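Local atomic coordinates of arabinofuranosidase (Bifidobacterium longum, PDB entry 2Y2W), a protein that hydrolyses terminal alpha-(1->5)-L-arabinofuranosyl bonds in branched and debranched arabinans, contributing to breakdown of plant cell-wall polysaccharides. Residues 489-497 and 549-557. Residues are numbered along the deposited sequence; the frame is centred on the assembly and turned at random.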
loop_
_atom_site.group_PDB
_atom_site.type_symbol
_atom_site.label_atom_id
_atom_site.label_comp_id
_atom_site.label_asym_id
_atom_site.label_seq_id
_atom_site.Cartn_x
_atom_site.Cartn_y
_atom_site.Cartn_z
ATOM N N ASN D 489 -34.210 7.402 -41.174
ATOM C CA ASN D 489 -34.985 7.104 -42.388
ATOM C C ASN D 489 -35.715 8.302 -43.022
ATOM O O ASN D 489 -36.492 8.130 -43.967
ATOM C CB ASN D 489 -35.946 5.923 -42.152
ATOM C CG ASN D 489 -36.582 5.944 -40.769
ATOM O OD1 ASN D 489 -37.207 6.926 -40.369
ATOM N ND2 ASN D 489 -36.427 4.848 -40.036
ATOM N N THR D 490 -35.457 9.504 -42.511
ATOM C CA THR D 490 -36.029 10.727 -43.079
ATOM C C THR D 490 -34.943 11.772 -43.357
ATOM O O THR D 490 -34.256 12.214 -42.434
ATOM C CB THR D 490 -37.124 11.333 -42.167
ATOM O OG1 THR D 490 -38.098 10.330 -41.851
ATOM C CG2 THR D 490 -37.816 12.511 -42.849
ATOM N N PRO D 491 -34.782 12.160 -44.639
ATOM C CA PRO D 491 -33.846 13.210 -45.041
ATOM C C PRO D 491 -34.394 14.604 -44.745
ATOM O O PRO D 491 -35.597 14.840 -44.891
ATOM C CB PRO D 491 -33.714 13.007 -46.559
ATOM C CG PRO D 491 -34.371 11.688 -46.858
ATOM C CD PRO D 491 -35.417 11.535 -45.810
ATOM N N HIS D 492 -33.512 15.513 -44.336
ATOM C CA HIS D 492 -33.901 16.886 -44.010
ATOM C C HIS D 492 -33.122 17.906 -44.834
ATOM O O HIS D 492 -32.029 17.621 -45.328
ATOM C CB HIS D 492 -33.699 17.165 -42.518
ATOM C CG HIS D 492 -34.451 16.233 -41.620
ATOM N ND1 HIS D 492 -35.759 16.455 -41.242
ATOM C CD2 HIS D 492 -34.077 15.078 -41.021
ATOM C CE1 HIS D 492 -36.158 15.474 -40.452
ATOM N NE2 HIS D 492 -35.157 14.626 -40.301
ATOM N N THR D 493 -33.703 19.094 -44.981
ATOM C CA THR D 493 -33.045 20.212 -45.652
ATOM C C THR D 493 -33.032 21.411 -44.705
ATOM O O THR D 493 -34.054 21.744 -44.096
ATOM C CB THR D 493 -33.734 20.557 -46.994
ATOM O OG1 THR D 493 -33.763 19.391 -47.827
ATOM C CG2 THR D 493 -32.988 21.669 -47.729
ATOM N N LEU D 494 -31.868 22.044 -44.581
ATOM C CA LEU D 494 -31.664 23.109 -43.599
ATOM C C LEU D 494 -31.187 24.426 -44.211
ATOM O O LEU D 494 -30.571 24.443 -45.281
ATOM C CB LEU D 494 -30.699 22.657 -42.490
ATOM C CG LEU D 494 -29.396 21.932 -42.849
ATOM C CD1 LEU D 494 -28.295 22.285 -41.864
ATOM C CD2 LEU D 494 -29.599 20.422 -42.903
ATOM N N THR D 495 -31.490 25.521 -43.516
ATOM C CA THR D 495 -31.054 26.856 -43.912
ATOM C C THR D 495 -29.860 27.295 -43.069
ATOM O O THR D 495 -29.875 27.173 -41.840
ATOM C CB THR D 495 -32.187 27.899 -43.774
ATOM O OG1 THR D 495 -32.798 27.782 -42.484
ATOM C CG2 THR D 495 -33.243 27.697 -44.854
ATOM N N ILE D 496 -28.827 27.800 -43.739
ATOM C CA ILE D 496 -27.606 28.239 -43.068
ATOM C C ILE D 496 -27.500 29.762 -43.111
ATOM O O ILE D 496 -27.342 30.357 -44.181
ATOM C CB ILE D 496 -26.342 27.594 -43.693
ATOM C CG1 ILE D 496 -26.509 26.075 -43.820
ATOM C CG2 ILE D 496 -25.100 27.945 -42.871
ATOM C CD1 ILE D 496 -25.654 25.442 -44.905
ATOM N N ASP D 497 -27.594 30.381 -41.937
ATOM C CA ASP D 497 -27.543 31.833 -41.810
ATOM C C ASP D 497 -26.530 32.240 -40.738
ATOM O O ASP D 497 -26.854 32.288 -39.547
ATOM C CB ASP D 497 -28.942 32.389 -41.493
ATOM C CG ASP D 497 -28.987 33.915 -41.453
ATOM O OD1 ASP D 497 -28.021 34.575 -41.897
ATOM O OD2 ASP D 497 -30.006 34.459 -40.976
ATOM N N THR D 549 -27.631 33.912 -47.211
ATOM C CA THR D 549 -28.221 32.615 -46.880
ATOM C C THR D 549 -27.864 31.538 -47.907
ATOM O O THR D 549 -27.635 31.838 -49.084
ATOM C CB THR D 549 -29.762 32.695 -46.729
ATOM O OG1 THR D 549 -30.318 33.448 -47.814
ATOM C CG2 THR D 549 -30.142 33.357 -45.408
ATOM N N CYS D 550 -27.813 30.291 -47.443
ATOM C CA CYS D 550 -27.517 29.133 -48.292
ATOM C C CYS D 550 -28.236 27.877 -47.792
ATOM O O CYS D 550 -28.588 27.785 -46.612
ATOM C CB CYS D 550 -26.003 28.896 -48.388
ATOM S SG CYS D 550 -25.102 28.970 -46.814
ATOM N N THR D 551 -28.460 26.921 -48.696
ATOM C CA THR D 551 -29.186 25.685 -48.372
ATOM C C THR D 551 -28.483 24.424 -48.883
ATOM O O THR D 551 -27.751 24.466 -49.876
ATOM C CB THR D 551 -30.637 25.694 -48.923
ATOM O OG1 THR D 551 -30.618 25.912 -50.341
ATOM C CG2 THR D 551 -31.484 26.771 -48.244
ATOM N N ALA D 552 -28.724 23.311 -48.191
ATOM C CA ALA D 552 -28.177 22.002 -48.557
ATOM C C ALA D 552 -29.073 20.870 -48.054
ATOM O O ALA D 552 -29.724 20.993 -47.012
ATOM C CB ALA D 552 -26.761 21.842 -48.012
ATOM N N THR D 553 -29.094 19.767 -48.800
ATOM C CA THR D 553 -29.899 18.594 -48.447
ATOM C C THR D 553 -29.075 17.522 -47.723
ATOM O O THR D 553 -28.070 17.033 -48.246
ATOM C CB THR D 553 -30.641 17.993 -49.686
ATOM O OG1 THR D 553 -31.263 16.751 -49.329
ATOM C CG2 THR D 553 -29.688 17.763 -50.864
ATOM N N LEU D 554 -29.512 17.172 -46.513
ATOM C CA LEU D 554 -28.849 16.144 -45.713
ATOM C C LEU D 554 -29.694 14.873 -45.607
ATOM O O LEU D 554 -30.711 14.859 -44.906
ATOM C CB LEU D 554 -28.486 16.679 -44.321
ATOM C CG LEU D 554 -27.100 17.308 -44.128
ATOM C CD1 LEU D 554 -26.965 18.648 -44.844
ATOM C CD2 LEU D 554 -26.790 17.467 -42.646
ATOM N N PRO D 555 -29.273 13.799 -46.305
ATOM C CA PRO D 555 -29.976 12.516 -46.271
ATOM C C PRO D 555 -29.949 11.888 -44.878
ATOM O O PRO D 555 -29.160 12.306 -44.027
ATOM C CB PRO D 555 -29.181 11.646 -47.255
ATOM C CG PRO D 555 -28.416 12.606 -48.098
ATOM C CD PRO D 555 -28.098 13.751 -47.194
ATOM N N ALA D 556 -30.811 10.900 -44.655
ATOM C CA ALA D 556 -30.870 10.190 -43.381
ATOM C C ALA D 556 -29.513 9.577 -43.040
ATOM O O ALA D 556 -28.917 8.881 -43.866
ATOM C CB ALA D 556 -31.948 9.121 -43.425
ATOM N N ILE D 557 -29.041 9.844 -41.821
ATOM C CA ILE D 557 -27.710 9.423 -41.352
ATOM C C ILE D 557 -26.601 10.024 -42.225
ATOM O O ILE D 557 -26.118 9.389 -43.168
ATOM C CB ILE D 557 -27.559 7.869 -41.248
ATOM C CG1 ILE D 557 -28.757 7.248 -40.523
ATOM C CG2 ILE D 557 -26.250 7.498 -40.546
ATOM C CD1 ILE D 557 -28.927 5.752 -40.746
#
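Strands 492-497 and 550-554 run antiparallel, with 156° between their N-to-C directions and 4.8 Å between the segment axes at closest approach; His492-Leu554, Leu494-Ala552 and Ile496-Cys550 are the hydrogen-bonded pairs. The His492-Leu554 pair is closed by two bonds, and they differ in direction: Leu554 N meets His492 O at 2.8 Å almost in line with the carbonyl (C=O...N 176°), whereas His492 N approaches Leu554 O tilted from the carbonyl plane. Ile496-Cys550 is also doubly bonded, Ile496 N lying 2.9 Å from Cys550 O and Cys550 N returning a longer bond to Ile496 O, but Leu494 N to Ala552 O stretches to a weak 3.4 Å. Strand 45-48, from near the N-terminus, pairs in parallel with the other edge of 492-497 and so joins the beta domain built mainly from the C-terminal part of the chain, beside the (beta/alpha)8 barrel of this family 51 enzyme. Alternation puts His492, Leu494, Ile496, Cys550, Ala552 and Leu554 on one face, where Ile496 also touches Leu481 of strand 478-485. There Leu494 CD2 reaches diagonally to Leu554 CD1 at 3.7 Å. With Cys550 SG set between its own backbone N and carbonyl carbon (chi1 46°), the sulfur lies 3.6 Å from Ile496 CB. Threonines dominate the reverse face: Thr495 and Thr551 meet through their CG2 methyls at 3.9 Å, while Thr495 OG1 is hydrogen-bonded to Ala45 O and Ser46 OG. Past the strand ends, Ala556 CB packs 3.6 Å from Thr490 N.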